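Local coordinates for cycloserine biosynthesis protein DcsG (Streptomyces lavendulae, PDB 6JIL) that catalyses the ATP- and magnesium-dependent cyclisation of O-ureido-D-serine to D-cycloserine, the last step in making this antibiotic, at residues K92-I106 / D262-E274. Residues are numbered along the deposited sequence; the frame is centred on the assembly and turned at random.
Sequences KRYLADLAAHGVPVI and DGSPMVLEMELCE. With MG (magnesium ion), chain I; MG (magnesium ion), chain H; ADP (adenosine-5'-diphosphate), chain G.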
loop_
_atom_site.group_PDB
_atom_site.type_symbol
_atom_site.label_atom_id
_atom_site.label_comp_id
_atom_site.label_asym_id
_atom_site.label_seq_id
_atom_site.Cartn_x
_atom_site.Cartn_y
_atom_site.Cartn_z
ATOM N N LYS A 92 -3.591 6.176 3.819
ATOM C CA LYS A 92 -3.762 5.221 4.906
ATOM C C LYS A 92 -4.948 5.467 5.828
ATOM O O LYS A 92 -5.184 4.700 6.761
ATOM C CB LYS A 92 -2.471 5.113 5.717
ATOM C CG LYS A 92 -1.385 4.297 5.013
ATOM C CD LYS A 92 -0.101 4.260 5.835
ATOM C CE LYS A 92 0.920 3.298 5.240
ATOM N NZ LYS A 92 1.248 3.642 3.829
ATOM N N ARG A 93 -5.698 6.531 5.567
ATOM C CA ARG A 93 -6.879 6.808 6.366
ATOM C C ARG A 93 -7.919 5.715 6.098
ATOM O O ARG A 93 -8.937 5.633 6.785
ATOM C CB ARG A 93 -7.441 8.188 6.025
ATOM C CG ARG A 93 -6.648 9.315 6.661
ATOM C CD ARG A 93 -6.736 10.585 5.857
ATOM N NE ARG A 93 -8.103 11.072 5.736
ATOM C CZ ARG A 93 -8.482 11.979 4.843
ATOM N NH1 ARG A 93 -7.587 12.485 4.002
ATOM N NH2 ARG A 93 -9.749 12.372 4.786
ATOM N N TYR A 94 -7.653 4.864 5.110
ATOM C CA TYR A 94 -8.576 3.775 4.806
ATOM C C TYR A 94 -8.606 2.780 5.975
ATOM O O TYR A 94 -9.518 1.959 6.079
ATOM C CB TYR A 94 -8.181 3.070 3.488
ATOM C CG TYR A 94 -6.771 2.507 3.464
ATOM C CD1 TYR A 94 -6.394 1.475 4.329
ATOM C CD2 TYR A 94 -5.797 3.051 2.631
ATOM C CE1 TYR A 94 -5.084 1.012 4.369
ATOM C CE2 TYR A 94 -4.480 2.593 2.665
ATOM C CZ TYR A 94 -4.129 1.580 3.540
ATOM O OH TYR A 94 -2.821 1.164 3.630
ATOM N N LEU A 95 -7.617 2.851 6.861
ATOM C CA LEU A 95 -7.578 1.944 8.013
ATOM C C LEU A 95 -8.774 2.147 8.947
ATOM O O LEU A 95 -9.165 1.228 9.662
ATOM C CB LEU A 95 -6.283 2.119 8.816
ATOM C CG LEU A 95 -4.975 1.636 8.182
ATOM C CD1 LEU A 95 -3.829 2.062 9.063
ATOM C CD2 LEU A 95 -4.985 0.119 8.006
ATOM N N ALA A 96 -9.350 3.347 8.947
ATOM C CA ALA A 96 -10.506 3.620 9.800
ATOM C C ALA A 96 -11.762 3.032 9.167
ATOM O O ALA A 96 -12.678 2.600 9.869
ATOM C CB ALA A 96 -10.671 5.118 10.011
ATOM N N ASP A 97 -11.805 3.019 7.838
ATOM C CA ASP A 97 -12.941 2.453 7.129
ATOM C C ASP A 97 -12.905 0.943 7.340
ATOM O O ASP A 97 -13.947 0.302 7.505
ATOM C CB ASP A 97 -12.862 2.785 5.637
ATOM C CG ASP A 97 -13.064 4.270 5.356
ATOM O OD1 ASP A 97 -12.205 4.880 4.679
ATOM O OD2 ASP A 97 -14.087 4.827 5.805
ATOM N N LEU A 98 -11.700 0.377 7.349
ATOM C CA LEU A 98 -11.550 -1.057 7.565
ATOM C C LEU A 98 -12.016 -1.404 8.970
ATOM O O LEU A 98 -12.698 -2.408 9.170
ATOM C CB LEU A 98 -10.095 -1.497 7.396
ATOM C CG LEU A 98 -9.553 -1.458 5.968
ATOM C CD1 LEU A 98 -8.119 -1.994 5.935
ATOM C CD2 LEU A 98 -10.455 -2.285 5.066
ATOM N N ALA A 99 -11.646 -0.570 9.939
ATOM C CA ALA A 99 -12.032 -0.803 11.322
ATOM C C ALA A 99 -13.554 -0.758 11.484
ATOM O O ALA A 99 -14.119 -1.515 12.275
ATOM C CB ALA A 99 -11.375 0.227 12.230
ATOM N N ALA A 100 -14.213 0.114 10.725
ATOM C CA ALA A 100 -15.664 0.252 10.796
ATOM C C ALA A 100 -16.376 -0.967 10.218
ATOM O O ALA A 100 -17.561 -1.177 10.476
ATOM C CB ALA A 100 -16.109 1.510 10.060
ATOM N N HIS A 101 -15.656 -1.760 9.425
ATOM C CA HIS A 101 -16.229 -2.964 8.832
ATOM C C HIS A 101 -15.852 -4.215 9.615
ATOM O O HIS A 101 -16.006 -5.330 9.122
ATOM C CB HIS A 101 -15.770 -3.135 7.381
ATOM C CG HIS A 101 -16.510 -2.278 6.402
ATOM N ND1 HIS A 101 -16.405 -0.905 6.386
ATOM C CD2 HIS A 101 -17.382 -2.600 5.418
ATOM C CE1 HIS A 101 -17.181 -0.416 5.436
ATOM N NE2 HIS A 101 -17.785 -1.424 4.835
ATOM N N GLY A 102 -15.343 -4.039 10.826
ATOM C CA GLY A 102 -14.983 -5.200 11.618
ATOM C C GLY A 102 -13.618 -5.795 11.328
ATOM O O GLY A 102 -13.229 -6.775 11.955
ATOM N N VAL A 103 -12.890 -5.214 10.377
ATOM C CA VAL A 103 -11.550 -5.701 10.042
ATOM C C VAL A 103 -10.560 -5.238 11.106
ATOM O O VAL A 103 -10.445 -4.042 11.376
ATOM C CB VAL A 103 -11.058 -5.154 8.685
ATOM C CG1 VAL A 103 -9.636 -5.651 8.406
ATOM C CG2 VAL A 103 -12.002 -5.580 7.577
ATOM N N PRO A 104 -9.832 -6.181 11.723
ATOM C CA PRO A 104 -8.847 -5.852 12.759
ATOM C C PRO A 104 -7.653 -5.078 12.210
ATOM O O PRO A 104 -6.955 -5.549 11.324
ATOM C CB PRO A 104 -8.447 -7.224 13.300
ATOM C CG PRO A 104 -8.575 -8.097 12.095
ATOM C CD PRO A 104 -9.877 -7.633 11.485
ATOM N N VAL A 105 -7.422 -3.885 12.740
ATOM C CA VAL A 105 -6.309 -3.068 12.288
ATOM C C VAL A 105 -5.471 -2.580 13.460
ATOM O O VAL A 105 -5.896 -2.634 14.608
ATOM C CB VAL A 105 -6.798 -1.831 11.499
ATOM C CG1 VAL A 105 -7.681 -2.259 10.358
ATOM C CG2 VAL A 105 -7.550 -0.892 12.416
ATOM N N ILE A 106 -4.272 -2.104 13.158
ATOM C CA ILE A 106 -3.389 -1.583 14.181
ATOM C C ILE A 106 -4.039 -0.317 14.712
ATOM O O ILE A 106 -4.483 0.523 13.928
ATOM C CB ILE A 106 -2.003 -1.210 13.597
ATOM C CG1 ILE A 106 -1.237 -2.482 13.208
ATOM C CG2 ILE A 106 -1.217 -0.377 14.607
ATOM C CD1 ILE A 106 0.141 -2.216 12.601
ATOM N N ASP A 262 -2.274 -10.697 21.156
ATOM C CA ASP A 262 -3.309 -11.720 21.146
ATOM C C ASP A 262 -2.848 -12.891 20.277
ATOM O O ASP A 262 -3.279 -14.029 20.462
ATOM C CB ASP A 262 -4.589 -11.106 20.568
ATOM C CG ASP A 262 -5.724 -12.099 20.443
ATOM O OD1 ASP A 262 -6.804 -11.688 19.958
ATOM O OD2 ASP A 262 -5.552 -13.277 20.823
ATOM N N GLY A 263 -1.961 -12.602 19.331
ATOM C CA GLY A 263 -1.472 -13.635 18.435
ATOM C C GLY A 263 -2.233 -13.599 17.118
ATOM O O GLY A 263 -1.738 -14.064 16.092
ATOM N N SER A 264 -3.440 -13.041 17.145
ATOM C CA SER A 264 -4.259 -12.950 15.946
ATOM C C SER A 264 -3.697 -11.870 15.028
ATOM O O SER A 264 -3.015 -10.955 15.479
ATOM C CB SER A 264 -5.707 -12.629 16.318
ATOM O OG SER A 264 -5.791 -11.370 16.958
ATOM N N PRO A 265 -3.973 -11.968 13.720
ATOM C CA PRO A 265 -3.464 -10.970 12.771
ATOM C C PRO A 265 -4.280 -9.691 12.621
ATOM O O PRO A 265 -5.501 -9.696 12.751
ATOM C CB PRO A 265 -3.385 -11.752 11.464
ATOM C CG PRO A 265 -4.557 -12.688 11.576
ATOM C CD PRO A 265 -4.507 -13.151 13.016
HETATM N N MSE A 266 -3.582 -8.588 12.356
HETATM C CA MSE A 266 -4.225 -7.296 12.139
HETATM C C MSE A 266 -3.548 -6.566 10.979
HETATM O O MSE A 266 -2.334 -6.661 10.784
HETATM C CB MSE A 266 -4.209 -6.439 13.418
HETATM C CG MSE A 266 -2.870 -6.314 14.129
HETATM SE SE MSE A 266 -3.026 -5.357 15.838
HETATM C CE MSE A 266 -3.750 -6.787 16.917
ATOM N N VAL A 267 -4.348 -5.853 10.198
ATOM C CA VAL A 267 -3.843 -5.125 9.055
ATOM C C VAL A 267 -2.874 -4.020 9.455
ATOM O O VAL A 267 -3.147 -3.247 10.370
ATOM C CB VAL A 267 -5.003 -4.508 8.254
ATOM C CG1 VAL A 267 -4.464 -3.724 7.070
ATOM C CG2 VAL A 267 -5.949 -5.607 7.788
ATOM N N LEU A 268 -1.734 -3.975 8.767
ATOM C CA LEU A 268 -0.700 -2.968 8.984
ATOM C C LEU A 268 -1.036 -1.908 7.949
ATOM O O LEU A 268 -1.238 -0.743 8.267
ATOM C CB LEU A 268 0.678 -3.549 8.666
ATOM C CG LEU A 268 1.980 -2.821 9.031
ATOM C CD1 LEU A 268 3.081 -3.342 8.111
ATOM C CD2 LEU A 268 1.853 -1.330 8.896
ATOM N N GLU A 269 -1.069 -2.340 6.692
ATOM C CA GLU A 269 -1.407 -1.474 5.577
ATOM C C GLU A 269 -1.923 -2.358 4.449
ATOM O O GLU A 269 -1.737 -3.577 4.463
ATOM C CB GLU A 269 -0.196 -0.662 5.107
ATOM C CG GLU A 269 0.826 -1.429 4.287
ATOM C CD GLU A 269 1.564 -0.524 3.317
ATOM O OE1 GLU A 269 0.884 0.226 2.588
ATOM O OE2 GLU A 269 2.810 -0.565 3.276
HETATM N N MSE A 270 -2.572 -1.735 3.477
HETATM C CA MSE A 270 -3.148 -2.450 2.348
HETATM C C MSE A 270 -2.942 -1.627 1.084
HETATM O O MSE A 270 -3.150 -0.418 1.091
HETATM C CB MSE A 270 -4.637 -2.673 2.615
HETATM C CG MSE A 270 -5.471 -3.028 1.410
HETATM SE SE MSE A 270 -7.355 -3.201 1.883
HETATM C CE MSE A 270 -7.586 -5.058 1.440
ATOM N N GLU A 271 -2.515 -2.280 0.005
ATOM C CA GLU A 271 -2.276 -1.592 -1.266
ATOM C C GLU A 271 -3.138 -2.134 -2.400
ATOM O O GLU A 271 -2.995 -3.287 -2.823
ATOM C CB GLU A 271 -0.790 -1.670 -1.631
ATOM C CG GLU A 271 0.064 -0.711 -0.813
ATOM C CD GLU A 271 1.546 -0.940 -0.993
ATOM O OE1 GLU A 271 2.004 -1.077 -2.144
ATOM O OE2 GLU A 271 2.259 -0.978 0.021
ATOM N N LEU A 272 -4.019 -1.279 -2.905
ATOM C CA LEU A 272 -4.940 -1.662 -3.961
ATOM C C LEU A 272 -4.748 -0.923 -5.273
ATOM O O LEU A 272 -5.263 -1.346 -6.310
ATOM C CB LEU A 272 -6.366 -1.441 -3.469
ATOM C CG LEU A 272 -6.586 -1.988 -2.060
ATOM C CD1 LEU A 272 -7.997 -1.692 -1.618
ATOM C CD2 LEU A 272 -6.303 -3.486 -2.042
ATOM N N CYS A 273 -4.009 0.179 -5.231
ATOM C CA CYS A 273 -3.788 0.982 -6.423
ATOM C C CYS A 273 -2.565 0.559 -7.215
ATOM O O CYS A 273 -2.696 0.117 -8.350
ATOM C CB CYS A 273 -3.663 2.452 -6.047
ATOM S SG CYS A 273 -3.430 3.522 -7.465
ATOM N N GLU A 274 -1.385 0.712 -6.617
ATOM C CA GLU A 274 -0.126 0.343 -7.262
ATOM C C GLU A 274 0.749 -0.475 -6.303
ATOM O O GLU A 274 1.826 -0.041 -5.901
ATOM C CB GLU A 274 0.618 1.605 -7.705
ATOM C CG GLU A 274 0.479 2.787 -6.760
ATOM C CD GLU A 274 0.814 2.440 -5.321
ATOM O OE1 GLU A 274 0.032 1.697 -4.686
ATOM O OE2 GLU A 274 1.861 2.904 -4.824
HETATM MG MG MG I . 2.817 0.681 1.385
HETATM MG MG MG H . 4.617 -1.716 3.944
HETATM P PB ADP G . 4.735 1.995 3.966
HETATM O O1B ADP G . 5.368 0.518 3.824
HETATM O O2B ADP G . 3.571 2.154 2.991
HETATM O O3B ADP G . 5.829 3.034 3.634
HETATM P PA ADP G . 4.143 0.974 6.450
HETATM O O1A ADP G . 2.905 0.998 7.226
HETATM O O2A ADP G . 4.184 -0.394 5.641
HETATM O O3A ADP G . 4.161 2.280 5.471
HETATM O "O5'" ADP G . 5.379 1.098 7.473
HETATM C "C5'" ADP G . 6.585 0.706 6.817
HETATM C "C4'" ADP G . 7.337 -0.276 7.725
HETATM O "O4'" ADP G . 7.496 0.292 9.045
HETATM C "C3'" ADP G . 6.564 -1.580 7.886
HETATM O "O3'" ADP G . 6.910 -2.526 6.881
HETATM C "C2'" ADP G . 6.941 -2.033 9.298
HETATM O "O2'" ADP G . 8.117 -2.849 9.296
HETATM C "C1'" ADP G . 7.147 -0.703 10.057
HETATM N N9 ADP G . 5.921 -0.306 10.807
HETATM C C8 ADP G . 5.043 0.701 10.489
HETATM N N7 ADP G . 4.116 0.804 11.395
HETATM C C5 ADP G . 4.324 -0.120 12.354
HETATM C C6 ADP G . 3.794 -0.338 13.655
HETATM N N6 ADP G . 2.679 0.363 14.093
HETATM N N1 ADP G . 4.406 -1.226 14.462
HETATM C C2 ADP G . 5.493 -1.897 14.075
HETATM N N3 ADP G . 6.029 -1.720 12.869
HETATM C C4 ADP G . 5.489 -0.857 11.988
HETATM O O HOH W 1 -0.959 2.071 2.048
HETATM O O HOH W 2 7.012 -1.823 4.361
HETATM O O HOH W 3 3.689 -3.801 4.384
HETATM O O HOH W 4 2.020 2.657 0.529
#
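In the ATP-grasp nucleotide site of DcsG, Lys-92 and Glu-269 meet around the diphosphate of ADP, one from the N-terminal side of helix 94-100, the other from edge strand 265-271 of the five-stranded antiparallel sheet, broken by a corner at Leu-268. Lys-92 NZ donates to ADP O2B at 2.9 Å, its extended chain bending only at the last torsion (chi4 57°). Both carboxylate oxygens of Glu-269 bind one magnesium ion, and OE2 also binds the second at 2.2 Å, bridging the two metals; Glu-271 OE2 completes the protein ligands from this strand on the first ion. Beside the metals, Tyr-94 meets the strand backbone: Met-270 N donates to Tyr-94 OH at 2.9 Å, with an N-H...O angle of 179°. The Tyr-94 CG lies between its backbone N and carbonyl carbon (chi1 57°), and the ring extends toward the strand. A water at the ring edge, in its plane, accepts from Lys-92 NZ and lies within bonding range of Tyr-94 OH and Glu-269 OE1, probably linking this second-shell tyrosine to the metal site.

A Schellman motif with Gly-102 at C-prime ends the helix, and the chain then runs beside the strand in a single beta bridge between Val-105 and Val-267. Val-267 N donates to Pro-104 O at 2.9 Å, and Ile-106 N to Val-267 O at 3.2 Å. Val-267 packs against the helix and the chain after it, its CG1 against CD2 of Leu-95 and CD1 of Leu-98 and its CG2 3.7 Å from Val-103 CG1. On the nucleotide side, Ile-106 CD1 lies 3.8 Å from Leu-268 CA and 3.9 Å from adenine N6 of ADP.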